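Local coordinates for protein lytic polysaccharide monooxygenase (Neurospora crassa, PDB 4QI8) that probably cleaves cellulose oxidatively at a copper centre, using a reductant and an oxygen cosubstrate to break its beta-1,4-glycosidic bonds, at residues 140-145 with 155-160. Numbering follows the deposited sequence.
Sequences AEHIGL and QFYISC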
ATOM      1  N   ALA A 140       2.310   0.205   0.926  1.00  5.80           N
ATOM      2  CA  ALA A 140       1.589   1.441   0.645  1.00  5.86           C
ATOM      3  C   ALA A 140       1.404   1.558  -0.851  1.00  5.57           C
ATOM      4  O   ALA A 140       2.352   1.339  -1.602  1.00  5.57           O
ATOM      5  CB  ALA A 140       2.394   2.628   1.132  1.00  7.45           C
ATOM      6  N   GLU A 141       0.205   1.938  -1.280  1.00  5.75           N
ATOM      7  CA  GLU A 141       0.009   2.324  -2.662  1.00  5.36           C
ATOM      8  C   GLU A 141      -0.949   3.488  -2.776  1.00  5.08           C
ATOM      9  O   GLU A 141      -1.935   3.586  -2.042  1.00  6.08           O
ATOM     10  CB  GLU A 141      -0.471   1.171  -3.547  1.00  8.46           C
ATOM     11  CG  GLU A 141      -1.948   0.841  -3.437  1.00  8.09           C
ATOM     12  CD  GLU A 141      -2.355  -0.403  -4.213  1.00  6.78           C
ATOM     13  OE1 GLU A 141      -3.256  -1.110  -3.707  1.00  8.19           O
ATOM     14  OE2 GLU A 141      -1.753  -0.712  -5.271  1.00  7.90           O
ATOM     15  N   HIS A 142      -0.630   4.364  -3.716  1.00  5.14           N
ATOM     16  CA  HIS A 142      -1.578   5.321  -4.222  1.00  5.15           C
ATOM     17  C   HIS A 142      -1.832   4.975  -5.682  1.00  5.19           C
ATOM     18  O   HIS A 142      -0.885   4.721  -6.434  1.00  5.82           O
ATOM     19  CB  HIS A 142      -1.065   6.754  -4.141  1.00  5.94           C
ATOM     20  CG  HIS A 142      -2.138   7.725  -4.466  1.00  5.45           C
ATOM     21  ND1 HIS A 142      -2.113   8.536  -5.581  1.00  6.47           N
ATOM     22  CD2 HIS A 142      -3.334   7.925  -3.866  1.00  6.35           C
ATOM     23  CE1 HIS A 142      -3.246   9.212  -5.632  1.00  6.54           C
ATOM     24  NE2 HIS A 142      -4.004   8.853  -4.611  1.00  7.36           N
ATOM     25  N   ILE A 143      -3.100   4.991  -6.086  1.00  5.18           N
ATOM     26  CA  ILE A 143      -3.458   4.686  -7.467  1.00  5.52           C
ATOM     27  C   ILE A 143      -3.972   5.956  -8.128  1.00  5.57           C
ATOM     28  O   ILE A 143      -5.084   6.402  -7.852  1.00  6.79           O
ATOM     29  CB  ILE A 143      -4.520   3.562  -7.568  1.00  6.88           C
ATOM     30  CG1 ILE A 143      -4.170   2.393  -6.637  1.00  7.06           C
ATOM     31  CG2 ILE A 143      -4.602   3.099  -9.000  1.00  6.78           C
ATOM     32  CD1 ILE A 143      -5.203   1.261  -6.624  1.00  8.08           C
ATOM     33  N   GLY A 144      -3.152   6.559  -8.986  1.00  5.68           N
ATOM     34  CA  GLY A 144      -3.538   7.763  -9.698  1.00  5.75           C
ATOM     35  C   GLY A 144      -4.384   7.412 -10.901  1.00  5.23           C
ATOM     36  O   GLY A 144      -3.930   6.692 -11.795  1.00  5.85           O
ATOM     37  N   LEU A 145      -5.608   7.937 -10.923  1.00  5.42           N
ATOM     38  CA  LEU A 145      -6.627   7.523 -11.889  1.00  5.96           C
ATOM     39  C   LEU A 145      -7.008   8.578 -12.930  1.00  6.33           C
ATOM     40  O   LEU A 145      -7.960   8.397 -13.677  1.00  6.92           O
ATOM     41  CB  LEU A 145      -7.894   7.086 -11.145  1.00  6.51           C
ATOM     42  CG  LEU A 145      -7.731   5.856 -10.256  1.00  6.92           C
ATOM     43  CD1 LEU A 145      -9.007   5.627  -9.485  1.00  7.54           C
ATOM     44  CD2 LEU A 145      -7.368   4.621 -11.061  1.00  7.44           C
ATOM     45  N   GLN A 155      -1.776   4.778 -12.568  1.00  5.23           N
ATOM     46  CA  GLN A 155      -0.420   5.043 -12.087  1.00  5.12           C
ATOM     47  C   GLN A 155      -0.292   4.619 -10.628  1.00  5.15           C
ATOM     48  O   GLN A 155      -0.847   5.257  -9.732  1.00  6.25           O
ATOM     49  CB  GLN A 155      -0.102   6.538 -12.221  1.00  5.47           C
ATOM     50  CG  GLN A 155      -0.154   7.007 -13.662  1.00  5.52           C
ATOM     51  CD  GLN A 155       0.157   8.476 -13.849  1.00  5.80           C
ATOM     52  OE1 GLN A 155       0.386   9.226 -12.886  1.00  6.48           O
ATOM     53  NE2 GLN A 155       0.145   8.906 -15.105  1.00  6.54           N
ATOM     54  N   PHE A 156       0.453   3.547 -10.383  1.00  4.69           N
ATOM     55  CA  PHE A 156       0.632   3.032  -9.025  1.00  5.05           C
ATOM     56  C   PHE A 156       1.938   3.552  -8.418  1.00  4.82           C
ATOM     57  O   PHE A 156       3.023   3.356  -8.979  1.00  5.44           O
ATOM     58  CB  PHE A 156       0.652   1.497  -9.014  1.00  5.06           C
ATOM     59  CG  PHE A 156      -0.634   0.850  -9.460  1.00  5.57           C
ATOM     60  CD1 PHE A 156      -0.935   0.698 -10.806  1.00  6.32           C
ATOM     61  CD2 PHE A 156      -1.516   0.345  -8.522  1.00  6.73           C
ATOM     62  CE1 PHE A 156      -2.108   0.079 -11.198  1.00  7.34           C
ATOM     63  CE2 PHE A 156      -2.682  -0.279  -8.914  1.00  7.13           C
ATOM     64  CZ  PHE A 156      -2.975  -0.408 -10.256  1.00  8.46           C
ATOM     65  N   TYR A 157       1.822   4.202  -7.263  1.00  4.73           N
ATOM     66  CA  TYR A 157       2.966   4.736  -6.519  1.00  4.99           C
ATOM     67  C   TYR A 157       3.055   3.909  -5.235  1.00  4.58           C
ATOM     68  O   TYR A 157       2.141   3.937  -4.423  1.00  5.57           O
ATOM     69  CB  TYR A 157       2.756   6.230  -6.223  1.00  5.40           C
ATOM     70  CG  TYR A 157       2.611   7.056  -7.481  1.00  5.27           C
ATOM     71  CD1 TYR A 157       3.739   7.580  -8.119  1.00  5.14           C
ATOM     72  CD2 TYR A 157       1.360   7.316  -8.044  1.00  5.17           C
ATOM     73  CE1 TYR A 157       3.627   8.327  -9.274  1.00  5.23           C
ATOM     74  CE2 TYR A 157       1.243   8.071  -9.199  1.00  5.19           C
ATOM     75  CZ  TYR A 157       2.379   8.571  -9.810  1.00  5.45           C
ATOM     76  OH  TYR A 157       2.311   9.320 -10.963  1.00  5.76           O
ATOM     77  N   ILE A 158       4.133   3.140  -5.087  1.00  4.53           N
ATOM     78  CA  ILE A 158       4.205   2.022  -4.142  1.00  4.43           C
ATOM     79  C   ILE A 158       5.492   2.046  -3.330  1.00  4.83           C
ATOM     80  O   ILE A 158       6.552   2.398  -3.863  1.00  4.94           O
ATOM     81  CB  ILE A 158       4.136   0.681  -4.920  1.00  5.15           C
ATOM     82  CG1 ILE A 158       2.768   0.519  -5.584  1.00  5.67           C
ATOM     83  CG2 ILE A 158       4.445  -0.520  -4.024  1.00  5.44           C
ATOM     84  CD1 ILE A 158       2.778  -0.478  -6.743  1.00  6.39           C
ATOM     85  N   SER A 159       5.413   1.611  -2.071  1.00  4.79           N
ATOM     86  CA  SER A 159       6.600   1.130  -1.368  1.00  4.99           C
ATOM     87  C   SER A 159       6.165   0.145  -0.296  1.00  4.72           C
ATOM     88  O   SER A 159       4.975  -0.012  -0.025  1.00  5.34           O
ATOM     89  CB  SER A 159       7.398   2.282  -0.737  1.00  4.79           C
ATOM     90  OG  SER A 159       6.686   2.798   0.369  1.00  5.33           O
ATOM     91  N   CYS A 160       7.156  -0.487   0.340  1.00  4.92           N
ATOM     92  CA  CYS A 160       6.917  -1.415   1.437  1.00  5.09           C
ATOM     93  C   CYS A 160       7.847  -1.169   2.611  1.00  5.18           C
ATOM     94  O   CYS A 160       9.058  -1.086   2.446  1.00  5.83           O
ATOM     95  CB  CYS A 160       7.134  -2.857   0.995  1.00  6.31           C
ATOM     96  SG  CYS A 160       5.924  -3.419  -0.202  1.00  5.89           S
TER
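Phe-156 lies beside Ile-143, the two side chains pointing the same way from a non-hydrogen-bonded pair of an antiparallel ladder. CG2 of Ile-143 sits over one face of the ring, 3.9 Å above its plane and shifted toward the rim, a CH-pi contact, while Ile-143 CD1 reaches CE2 of Phe-156 at 3.7 Å. With CG of Phe-156 anti to the carbonyl carbon (chi1 -64°), the ring is carried to where its CD2 and CE2 atoms meet Glu-141 and Ile-143. At the ring edge, near its plane, OE2 of Glu-141 stands 3.4 Å from CD2 of Phe-156, with carboxylate and ring planes 39° apart. That carboxylate is well occupied: OE2 forms a salt bridge with Arg-139, and OE1 is hydrogen-bonded to Tyr-185 OH and Gln-77 NE2. An alanine in place of Ile-143 would probably open a gap over the Phe-156 face and leave the ring freer to shift, since the CG1, CG2 and CD1 contacts would go.

Tyr-157 and Ala-140 belong to the other face. Backbone bonds pair Tyr-157 with His-142 in both directions; the bond from Tyr-157 N to His-142 O, 2.9 Å long, is nearly straight at 170°. The same carbonyl oxygen lies at the tyrosine ring edge, 3.8 Å from CD2 of Tyr-157. Farther out, Tyr-157 OH donates to Gln-155 OE1 over 2.7 Å, approaching from above the carbonyl plane. At the far end Ala-140 N donates to Ser-159 O at 2.8 Å, and the Ala-140 methyl packs on Phe-78 of the adjoining strand.

These segments form part of a beta hairpin in the AA9 beta-sandwich, and its second strand delivers Tyr-157 to the copper site, completed by His-1 and His-72 of the histidine brace.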